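Putative uncharacterized protein TTHB187 (PDB 3SK9) cuts single-stranded DNA with the help of transition-metal ions, as the N-terminal HD nuclease domain of Cas3, the endonuclease and helicase of CRISPR antiviral defence. Local coordinates at residues K78-F83 against R160-L165; T114-R119 against S153-H158; P216-Y221 against N243-P248. One frame throughout, in Å; residues are numbered along the deposited sequence.

Interaction 1. Residues K78-F83 against R160-L165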
loop_
_atom_site.group_PDB
_atom_site.type_symbol
_atom_site.label_atom_id
_atom_site.label_comp_id
_atom_site.label_asym_id
_atom_site.label_seq_id
_atom_site.Cartn_x
_atom_site.Cartn_y
_atom_site.Cartn_z
ATOM N N LYS A 78 -5.669 -5.530 7.353
ATOM C CA LYS A 78 -5.585 -6.951 7.785
ATOM C C LYS A 78 -4.960 -7.126 9.156
ATOM O O LYS A 78 -5.014 -8.223 9.740
ATOM C CB LYS A 78 -4.828 -7.794 6.753
ATOM C CG LYS A 78 -5.632 -8.001 5.484
ATOM C CD LYS A 78 -4.986 -9.041 4.590
ATOM C CE LYS A 78 -5.653 -9.130 3.230
ATOM N NZ LYS A 78 -4.658 -9.493 2.183
ATOM N N ALA A 79 -4.375 -6.052 9.668
ATOM C CA ALA A 79 -3.714 -6.070 10.973
ATOM C C ALA A 79 -4.760 -5.845 12.074
ATOM O O ALA A 79 -4.704 -4.868 12.815
ATOM C CB ALA A 79 -2.641 -5.003 11.047
ATOM N N SER A 80 -5.653 -6.825 12.178
ATOM C CA SER A 80 -6.767 -6.813 13.118
ATOM C C SER A 80 -7.171 -8.277 13.382
ATOM O O SER A 80 -7.055 -9.116 12.495
ATOM C CB SER A 80 -7.926 -6.062 12.462
ATOM O OG SER A 80 -9.127 -6.265 13.224
ATOM N N PRO A 81 -7.689 -8.587 14.583
ATOM C CA PRO A 81 -8.001 -10.002 14.870
ATOM C C PRO A 81 -9.059 -10.556 13.908
ATOM O O PRO A 81 -9.055 -11.732 13.611
ATOM C CB PRO A 81 -8.585 -9.977 16.299
ATOM C CG PRO A 81 -8.252 -8.669 16.890
ATOM C CD PRO A 81 -7.836 -7.706 15.749
ATOM N N VAL A 82 -9.958 -9.698 13.433
ATOM C CA VAL A 82 -10.980 -10.070 12.474
ATOM C C VAL A 82 -10.422 -10.822 11.236
ATOM O O VAL A 82 -11.069 -11.723 10.691
ATOM C CB VAL A 82 -11.711 -8.789 11.995
ATOM C CG1 VAL A 82 -12.484 -9.054 10.750
ATOM C CG2 VAL A 82 -12.609 -8.258 13.101
ATOM N N PHE A 83 -9.230 -10.461 10.790
ATOM C CA PHE A 83 -8.635 -11.093 9.591
ATOM C C PHE A 83 -7.479 -12.087 9.889
ATOM O O PHE A 83 -6.754 -12.472 8.980
ATOM C CB PHE A 83 -8.142 -9.997 8.628
ATOM C CG PHE A 83 -9.206 -8.998 8.273
ATOM C CD1 PHE A 83 -9.230 -7.749 8.878
ATOM C CD2 PHE A 83 -10.225 -9.339 7.383
ATOM C CE1 PHE A 83 -10.226 -6.844 8.576
ATOM C CE2 PHE A 83 -11.240 -8.450 7.079
ATOM C CZ PHE A 83 -11.251 -7.198 7.677
ATOM N N ARG A 160 -13.426 -1.777 19.176
ATOM C CA ARG A 160 -13.613 -1.436 20.587
ATOM C C ARG A 160 -13.210 -2.599 21.481
ATOM O O ARG A 160 -12.685 -2.388 22.576
ATOM C CB ARG A 160 -15.047 -1.000 20.871
ATOM C CG ARG A 160 -15.341 0.405 20.394
ATOM C CD ARG A 160 -16.670 0.905 20.952
ATOM N NE ARG A 160 -17.795 0.098 20.480
ATOM C CZ ARG A 160 -18.506 0.376 19.390
ATOM N NH1 ARG A 160 -18.214 1.454 18.663
ATOM N NH2 ARG A 160 -19.510 -0.415 19.032
ATOM N N THR A 161 -13.422 -3.823 21.004
ATOM C CA THR A 161 -13.140 -5.002 21.820
ATOM C C THR A 161 -11.794 -5.678 21.533
ATOM O O THR A 161 -11.473 -6.662 22.172
ATOM C CB THR A 161 -14.257 -6.069 21.709
ATOM O OG1 THR A 161 -14.339 -6.581 20.369
ATOM C CG2 THR A 161 -15.601 -5.473 22.119
ATOM N N GLU A 162 -10.992 -5.165 20.592
ATOM C CA GLU A 162 -9.693 -5.806 20.334
ATOM C C GLU A 162 -8.677 -5.468 21.430
ATOM O O GLU A 162 -8.757 -4.413 22.094
ATOM C CB GLU A 162 -9.125 -5.395 18.960
ATOM C CG GLU A 162 -8.775 -3.953 18.909
ATOM C CD GLU A 162 -8.203 -3.473 17.558
ATOM O OE1 GLU A 162 -7.729 -2.326 17.562
ATOM O OE2 GLU A 162 -8.209 -4.210 16.530
ATOM N N ASP A 163 -7.716 -6.366 21.603
ATOM C CA ASP A 163 -6.570 -6.115 22.465
ATOM C C ASP A 163 -5.896 -4.826 22.008
ATOM O O ASP A 163 -5.679 -4.650 20.818
ATOM C CB ASP A 163 -5.599 -7.283 22.361
ATOM C CG ASP A 163 -4.542 -7.264 23.437
ATOM O OD1 ASP A 163 -4.330 -8.310 24.073
ATOM O OD2 ASP A 163 -3.924 -6.209 23.649
ATOM N N PRO A 164 -5.610 -3.911 22.935
ATOM C CA PRO A 164 -4.976 -2.603 22.654
ATOM C C PRO A 164 -3.611 -2.673 21.942
ATOM O O PRO A 164 -3.206 -1.730 21.242
ATOM C CB PRO A 164 -4.813 -1.988 24.048
ATOM C CG PRO A 164 -5.837 -2.657 24.877
ATOM C CD PRO A 164 -6.001 -4.039 24.351
ATOM N N LEU A 165 -2.892 -3.763 22.140
ATOM C CA LEU A 165 -1.602 -3.983 21.470
ATOM C C LEU A 165 -1.729 -3.922 19.922
ATOM O O LEU A 165 -0.788 -3.542 19.224
ATOM C CB LEU A 165 -1.032 -5.344 21.864
ATOM C CG LEU A 165 0.489 -5.508 21.731
ATOM C CD1 LEU A 165 1.193 -4.517 22.620
ATOM C CD2 LEU A 165 0.914 -6.940 22.068
#
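P81 and E162 are the closest backbone neighbours here, their CA atoms 7.1 Å apart, where the loop after helix 60-71 passes the short connection between helices 149-161 and 165-181. Both residues send their CB toward the opposite segment, and the two side chains cross at about a right angle. The proline ring lies against the glutamate from the CG-CD side: P81 CD meets E162 OE2 at 3.6 Å, and P81 CG rests on E162 CB at 4.0 Å. This reach depends on E162 CG sitting between its own backbone N and carbonyl carbon (chi1 66°), with an extended chain beyond it. S80 comes next to the same oxygen, but S80 OG stays 4.0 Å from E162 OE2, too far for a hydrogen bond, and no hydrogen bond joins the two segments directly.

The carboxylate finds its charge partners on helix 165-181, where E162 OE1 makes salt bridges with both R170 and K167; OE2 is also hydrogen-bonded outside the two segments. R170 also donates to the carbonyl oxygen of A79, the centre of an inverse gamma turn, and so ties both segments to one helix. One residue beyond E162, D163 comes just before the turn into that helix: L165 N donates to D163 OD2 over 3.1 Å, a nearly straight capping bond (166°) received on the anti side of the carboxylate. On the other segment, K78 pairs with D75, a ligand of the divalent metal.

Chemically, the direct contact is van der Waals packing of a proline against a buried acid. R170 and K167 would be expected to stabilise that acid as a carboxylate, and R170 supplies the polar link that the touching side chains do not make themselves.

Interaction 2. Residues T114-R119 against S153-H158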
loop_
_atom_site.group_PDB
_atom_site.type_symbol
_atom_site.label_atom_id
_atom_site.label_comp_id
_atom_site.label_asym_id
_atom_site.label_seq_id
_atom_site.Cartn_x
_atom_site.Cartn_y
_atom_site.Cartn_z
ATOM N N THR A 114 -8.517 -0.474 6.536
ATOM C CA THR A 114 -7.342 0.276 6.080
ATOM C C THR A 114 -7.711 1.763 6.114
ATOM O O THR A 114 -6.927 2.607 6.576
ATOM C CB THR A 114 -6.942 -0.125 4.634
ATOM O OG1 THR A 114 -6.507 -1.475 4.636
ATOM C CG2 THR A 114 -5.804 0.823 4.074
ATOM N N GLU A 115 -8.892 2.107 5.604
ATOM C CA GLU A 115 -9.258 3.520 5.573
ATOM C C GLU A 115 -9.306 4.125 7.007
ATOM O O GLU A 115 -8.769 5.199 7.248
ATOM C CB GLU A 115 -10.571 3.745 4.816
ATOM C CG GLU A 115 -11.082 5.215 4.885
ATOM C CD GLU A 115 -12.402 5.425 4.188
ATOM O OE1 GLU A 115 -12.936 4.452 3.614
ATOM O OE2 GLU A 115 -12.903 6.575 4.193
ATOM N N LEU A 116 -9.963 3.442 7.954
ATOM C CA LEU A 116 -10.040 3.968 9.328
ATOM C C LEU A 116 -8.659 4.112 9.958
ATOM O O LEU A 116 -8.414 5.092 10.637
ATOM C CB LEU A 116 -10.884 3.079 10.208
ATOM C CG LEU A 116 -12.368 3.072 9.829
ATOM C CD1 LEU A 116 -13.099 2.007 10.655
ATOM C CD2 LEU A 116 -12.913 4.445 10.063
ATOM N N PHE A 117 -7.790 3.131 9.750
ATOM C CA PHE A 117 -6.469 3.150 10.370
ATOM C C PHE A 117 -5.662 4.300 9.789
ATOM O O PHE A 117 -4.990 5.033 10.521
ATOM C CB PHE A 117 -5.694 1.832 10.142
ATOM C CG PHE A 117 -6.350 0.608 10.763
ATOM C CD1 PHE A 117 -7.298 0.728 11.756
ATOM C CD2 PHE A 117 -5.971 -0.660 10.355
ATOM C CE1 PHE A 117 -7.865 -0.401 12.322
ATOM C CE2 PHE A 117 -6.535 -1.793 10.943
ATOM C CZ PHE A 117 -7.477 -1.660 11.903
ATOM N N LEU A 118 -5.738 4.473 8.462
ATOM C CA LEU A 118 -4.879 5.450 7.808
ATOM C C LEU A 118 -5.336 6.879 8.120
ATOM O O LEU A 118 -4.484 7.785 8.118
ATOM C CB LEU A 118 -4.793 5.211 6.291
ATOM C CG LEU A 118 -3.982 3.967 5.898
ATOM C CD1 LEU A 118 -3.850 3.849 4.336
ATOM C CD2 LEU A 118 -2.589 4.031 6.530
ATOM N N ARG A 119 -6.643 7.092 8.367
ATOM C CA ARG A 119 -7.133 8.424 8.718
ATOM C C ARG A 119 -6.378 8.891 9.959
ATOM O O ARG A 119 -5.946 10.041 10.050
ATOM C CB ARG A 119 -8.648 8.441 8.987
ATOM C CG ARG A 119 -9.503 8.427 7.687
ATOM C CD ARG A 119 -11.010 8.292 7.993
ATOM N NE ARG A 119 -11.551 9.425 8.741
ATOM C CZ ARG A 119 -12.223 10.444 8.204
ATOM N NH1 ARG A 119 -12.437 10.503 6.883
ATOM N NH2 ARG A 119 -12.685 11.421 8.994
ATOM N N SER A 153 -19.425 1.870 11.241
ATOM C CA SER A 153 -20.024 1.452 12.506
ATOM C C SER A 153 -19.656 0.008 12.816
ATOM O O SER A 153 -19.282 -0.297 13.949
ATOM C CB SER A 153 -21.562 1.624 12.454
ATOM O OG SER A 153 -22.164 1.127 13.638
ATOM N N ARG A 154 -19.771 -0.897 11.837
ATOM C CA ARG A 154 -19.380 -2.297 12.046
ATOM C C ARG A 154 -17.917 -2.455 12.379
ATOM O O ARG A 154 -17.583 -3.221 13.274
ATOM C CB ARG A 154 -19.611 -3.180 10.813
ATOM C CG ARG A 154 -21.022 -3.570 10.555
ATOM C CD ARG A 154 -21.062 -4.434 9.327
ATOM N NE ARG A 154 -22.418 -4.730 8.913
ATOM C CZ ARG A 154 -22.749 -5.774 8.166
ATOM N NH1 ARG A 154 -21.819 -6.624 7.752
ATOM N NH2 ARG A 154 -24.012 -5.973 7.833
ATOM N N ALA A 155 -17.034 -1.785 11.633
ATOM C CA ALA A 155 -15.618 -1.892 11.924
ATOM C C ALA A 155 -15.319 -1.405 13.359
ATOM O O ALA A 155 -14.556 -2.037 14.098
ATOM C CB ALA A 155 -14.814 -1.084 10.915
ATOM N N ARG A 156 -15.885 -0.267 13.733
ATOM C CA ARG A 156 -15.591 0.335 15.039
ATOM C C ARG A 156 -16.071 -0.588 16.177
ATOM O O ARG A 156 -15.471 -0.637 17.257
ATOM C CB ARG A 156 -16.202 1.724 15.152
ATOM C CG ARG A 156 -15.575 2.781 14.260
ATOM C CD ARG A 156 -16.107 4.160 14.625
ATOM N NE ARG A 156 -16.203 5.100 13.508
ATOM C CZ ARG A 156 -15.186 5.803 13.019
ATOM N NH1 ARG A 156 -13.965 5.657 13.510
ATOM N NH2 ARG A 156 -15.392 6.650 12.026
ATOM N N ARG A 157 -17.115 -1.362 15.922
ATOM C CA ARG A 157 -17.564 -2.365 16.904
ATOM C C ARG A 157 -16.422 -3.365 17.213
ATOM O O ARG A 157 -16.117 -3.681 18.380
ATOM C CB ARG A 157 -18.816 -3.088 16.385
ATOM C CG ARG A 157 -20.045 -2.963 17.276
ATOM C CD ARG A 157 -21.317 -3.546 16.620
ATOM N NE ARG A 157 -21.947 -2.594 15.698
ATOM C CZ ARG A 157 -22.347 -2.871 14.452
ATOM N NH1 ARG A 157 -22.203 -4.102 13.951
ATOM N NH2 ARG A 157 -22.910 -1.914 13.707
ATOM N N HIS A 158 -15.762 -3.845 16.170
ATOM C CA HIS A 158 -14.639 -4.750 16.353
ATOM C C HIS A 158 -13.483 -4.055 17.065
ATOM O O HIS A 158 -12.822 -4.626 17.937
ATOM C CB HIS A 158 -14.123 -5.256 14.999
ATOM C CG HIS A 158 -15.094 -6.121 14.253
ATOM N ND1 HIS A 158 -15.276 -7.458 14.538
ATOM C CD2 HIS A 158 -15.907 -5.843 13.207
ATOM C CE1 HIS A 158 -16.172 -7.960 13.705
ATOM N NE2 HIS A 158 -16.565 -7.002 12.882
#
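L116 carries this helix-to-helix contact, meeting A155 and R156 with its two methyl branches. Along helix 110-124, T114 comes first, its OG1 bonded to G77 N and to the carbonyl oxygen of the metal ligand H74, and E115 OE1 accepts from A147 N.

Then L116 turns its CB toward helix 149-161, and its CA lies 8.5 Å from that of A155. L116 CD1 presses on A155 CB at 3.5 Å, a tight apolar contact. The second methyl, L116 CD2, lies over one face of the R156 guanidinium, 3.8 Å from R156 NH1 and 3.9 Å from R156 NH2. The arginine chain is slightly bent at chi3 (-148°), and its end comes nearer L116 than the direction of its CB would suggest.

F117 makes a cation-pi contact with R170. One turn on from E115, R119 also faces the partner helix, but R119 NE remains 5.8 Å from the like-charged R156 NH2.

Helix 110-124 packs on both helix 149-161, through L116, and helix 129-138, through E115, L118 and R119; A155 adds contacts of its own with V112 and F113.

Interaction 3. Residues P216-Y221 against N243-P248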
loop_
_atom_site.group_PDB
_atom_site.type_symbol
_atom_site.label_atom_id
_atom_site.label_comp_id
_atom_site.label_asym_id
_atom_site.label_seq_id
_atom_site.Cartn_x
_atom_site.Cartn_y
_atom_site.Cartn_z
ATOM N N PRO A 216 1.117 -15.235 -5.915
ATOM C CA PRO A 216 2.308 -15.944 -5.398
ATOM C C PRO A 216 3.181 -16.532 -6.495
ATOM O O PRO A 216 4.342 -16.914 -6.244
ATOM C CB PRO A 216 1.713 -17.027 -4.504
ATOM C CG PRO A 216 0.328 -17.195 -4.938
ATOM C CD PRO A 216 -0.138 -15.837 -5.452
ATOM N N SER A 217 2.672 -16.615 -7.713
ATOM C CA SER A 217 3.542 -17.058 -8.791
ATOM C C SER A 217 4.592 -15.996 -9.095
ATOM O O SER A 217 5.645 -16.303 -9.641
ATOM C CB SER A 217 2.743 -17.432 -10.047
ATOM O OG SER A 217 2.266 -16.273 -10.727
ATOM N N LEU A 218 4.294 -14.741 -8.754
ATOM C CA LEU A 218 5.217 -13.625 -8.996
ATOM C C LEU A 218 6.025 -13.302 -7.722
ATOM O O LEU A 218 7.208 -12.906 -7.777
ATOM C CB LEU A 218 4.394 -12.376 -9.409
ATOM C CG LEU A 218 3.641 -12.594 -10.743
ATOM C CD1 LEU A 218 2.792 -11.378 -11.119
ATOM C CD2 LEU A 218 4.647 -12.971 -11.855
ATOM N N PHE A 219 5.347 -13.465 -6.580
ATOM C CA PHE A 219 5.879 -13.089 -5.272
ATOM C C PHE A 219 5.667 -14.270 -4.331
ATOM O O PHE A 219 4.741 -14.297 -3.530
ATOM C CB PHE A 219 5.170 -11.810 -4.763
ATOM C CG PHE A 219 5.778 -10.550 -5.316
ATOM C CD1 PHE A 219 5.306 -9.970 -6.499
ATOM C CD2 PHE A 219 6.868 -9.982 -4.673
ATOM C CE1 PHE A 219 5.951 -8.796 -7.033
ATOM C CE2 PHE A 219 7.517 -8.861 -5.189
ATOM C CZ PHE A 219 7.058 -8.259 -6.342
ATOM N N PRO A 220 6.568 -15.246 -4.406
ATOM C CA PRO A 220 6.367 -16.497 -3.660
ATOM C C PRO A 220 6.296 -16.318 -2.141
ATOM O O PRO A 220 6.962 -15.450 -1.562
ATOM C CB PRO A 220 7.624 -17.325 -4.006
ATOM C CG PRO A 220 8.250 -16.662 -5.221
ATOM C CD PRO A 220 7.873 -15.206 -5.110
ATOM N N TYR A 221 5.490 -17.169 -1.495
ATOM C CA TYR A 221 5.368 -17.144 -0.037
ATOM C C TYR A 221 6.618 -17.740 0.574
ATOM O O TYR A 221 7.251 -18.594 -0.064
ATOM C CB TYR A 221 4.158 -17.954 0.429
ATOM C CG TYR A 221 2.823 -17.526 -0.139
ATOM C CD1 TYR A 221 2.503 -16.162 -0.326
ATOM C CD2 TYR A 221 1.869 -18.469 -0.498
ATOM C CE1 TYR A 221 1.261 -15.776 -0.837
ATOM C CE2 TYR A 221 0.615 -18.078 -1.004
ATOM C CZ TYR A 221 0.324 -16.727 -1.162
ATOM O OH TYR A 221 -0.907 -16.347 -1.672
ATOM N N ASN A 243 7.928 -7.356 -16.213
ATOM C CA ASN A 243 8.343 -7.885 -17.520
ATOM C C ASN A 243 7.375 -8.973 -18.029
ATOM O O ASN A 243 6.903 -8.900 -19.148
ATOM C CB ASN A 243 9.786 -8.408 -17.457
ATOM C CG ASN A 243 10.805 -7.300 -17.353
ATOM O OD1 ASN A 243 10.490 -6.122 -17.581
ATOM N ND2 ASN A 243 12.047 -7.664 -17.016
ATOM N N ARG A 244 7.053 -9.953 -17.187
ATOM C CA ARG A 244 6.136 -11.031 -17.566
ATOM C C ARG A 244 4.732 -10.506 -17.901
ATOM O O ARG A 244 4.112 -10.936 -18.887
ATOM C CB ARG A 244 6.058 -12.087 -16.443
ATOM C CG ARG A 244 5.197 -13.314 -16.786
ATOM C CD ARG A 244 5.319 -14.410 -15.712
ATOM N NE ARG A 244 6.671 -14.485 -15.157
ATOM C CZ ARG A 244 7.006 -15.152 -14.053
ATOM N NH1 ARG A 244 6.087 -15.831 -13.367
ATOM N NH2 ARG A 244 8.264 -15.138 -13.631
ATOM N N LEU A 245 4.216 -9.585 -17.087
ATOM C CA LEU A 245 2.848 -9.112 -17.276
ATOM C C LEU A 245 2.750 -8.366 -18.590
ATOM O O LEU A 245 1.678 -8.276 -19.174
ATOM C CB LEU A 245 2.385 -8.195 -16.112
ATOM C CG LEU A 245 2.109 -8.991 -14.838
ATOM C CD1 LEU A 245 1.987 -8.085 -13.595
ATOM C CD2 LEU A 245 0.850 -9.855 -15.025
ATOM N N GLY A 246 3.881 -7.867 -19.081
ATOM C CA GLY A 246 3.882 -7.176 -20.350
ATOM C C GLY A 246 3.933 -8.064 -21.589
ATOM O O GLY A 246 3.682 -7.563 -22.684
ATOM N N TRP A 247 4.277 -9.345 -21.438
ATOM C CA TRP A 247 4.448 -10.247 -22.594
ATOM C C TRP A 247 3.158 -10.288 -23.430
ATOM O O TRP A 247 2.033 -10.178 -22.897
ATOM C CB TRP A 247 4.784 -11.697 -22.173
ATOM C CG TRP A 247 6.143 -11.933 -21.532
ATOM C CD1 TRP A 247 7.232 -11.123 -21.581
ATOM C CD2 TRP A 247 6.543 -13.095 -20.786
ATOM N NE1 TRP A 247 8.280 -11.696 -20.891
ATOM C CE2 TRP A 247 7.874 -12.900 -20.385
ATOM C CE3 TRP A 247 5.890 -14.275 -20.406
ATOM C CZ2 TRP A 247 8.571 -13.845 -19.628
ATOM C CZ3 TRP A 247 6.577 -15.205 -19.662
ATOM C CH2 TRP A 247 7.901 -14.988 -19.278
ATOM N N PRO A 248 3.314 -10.519 -24.725
ATOM C CA PRO A 248 2.205 -10.432 -25.689
ATOM C C PRO A 248 0.942 -11.231 -25.299
ATOM O O PRO A 248 -0.159 -10.790 -25.621
ATOM C CB PRO A 248 2.817 -10.983 -26.976
ATOM C CG PRO A 248 4.281 -10.881 -26.815
ATOM C CD PRO A 248 4.587 -10.929 -25.343
#
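The loop that leaves helix 196-213, the helix bearing the metal ligand D210, packs here through L218 onto R244 and L245 in the last turns of helix 230-246. L218 is buried and splits its two methyls between the partners. L218 CD2 lies over one face of the R244 guanidinium, 3.5 Å from R244 NH1 and 3.9 Å from R244 CZ, while L218 CD1 meets L245 CD1 at 4.2 Å. The leucine and arginine side chains run antiparallel alongside each other, with the methyl over the guanidinium face. R244 starts out with CG opposite its backbone N (chi1 -176°) and then bends at chi3 (-36°), which brings the guanidinium alongside L218.

In this alpha-helical HD domain the contact brings the end of helix 230-246, which carries none of the known metal ligands, against the loop following a ligand-bearing helix. L245 also packs on W211 and V212, the residues directly after D210, and L218 reaches A241 one turn earlier on helix 230-246. F219, buried beside L218, packs on D32 and V36 of helix 26-43, which carries the metal ligand H29.

The carbonyl oxygen S217 O approaches R244 NH1 obliquely at 3.8 Å, too long for a hydrogen bond; the hydroxyl of S217 is bonded to D215 instead. Just past the arginine the chain turns out of the helix, and the W247 indole comes back to cover the R244 backbone, with R244 CA 3.7 Å above the centre of one ring face.

Overall arrangement
Interactions 1 and 2 are neighbours, their centres 10 Å apart on the same side of the domain, and both draw on helix 149-161. They touch at V82 and H158, although the 3.1 Å between V82 CG2 and H158 ND1 is doubtfully short, and again where A79 O lies 4.0 Å from F117 CE2. Interaction 3 stands apart, its centre 32 Å from each of the others and on the opposite side of the chain's centre from interaction 2. The metal site relates the two regions. The side chain of S80 in interaction 1 is about 11 Å from that of D75, whereas in interaction 3 those of L218 and L245 are about 10 Å from H29 and 11 Å from D210, respectively.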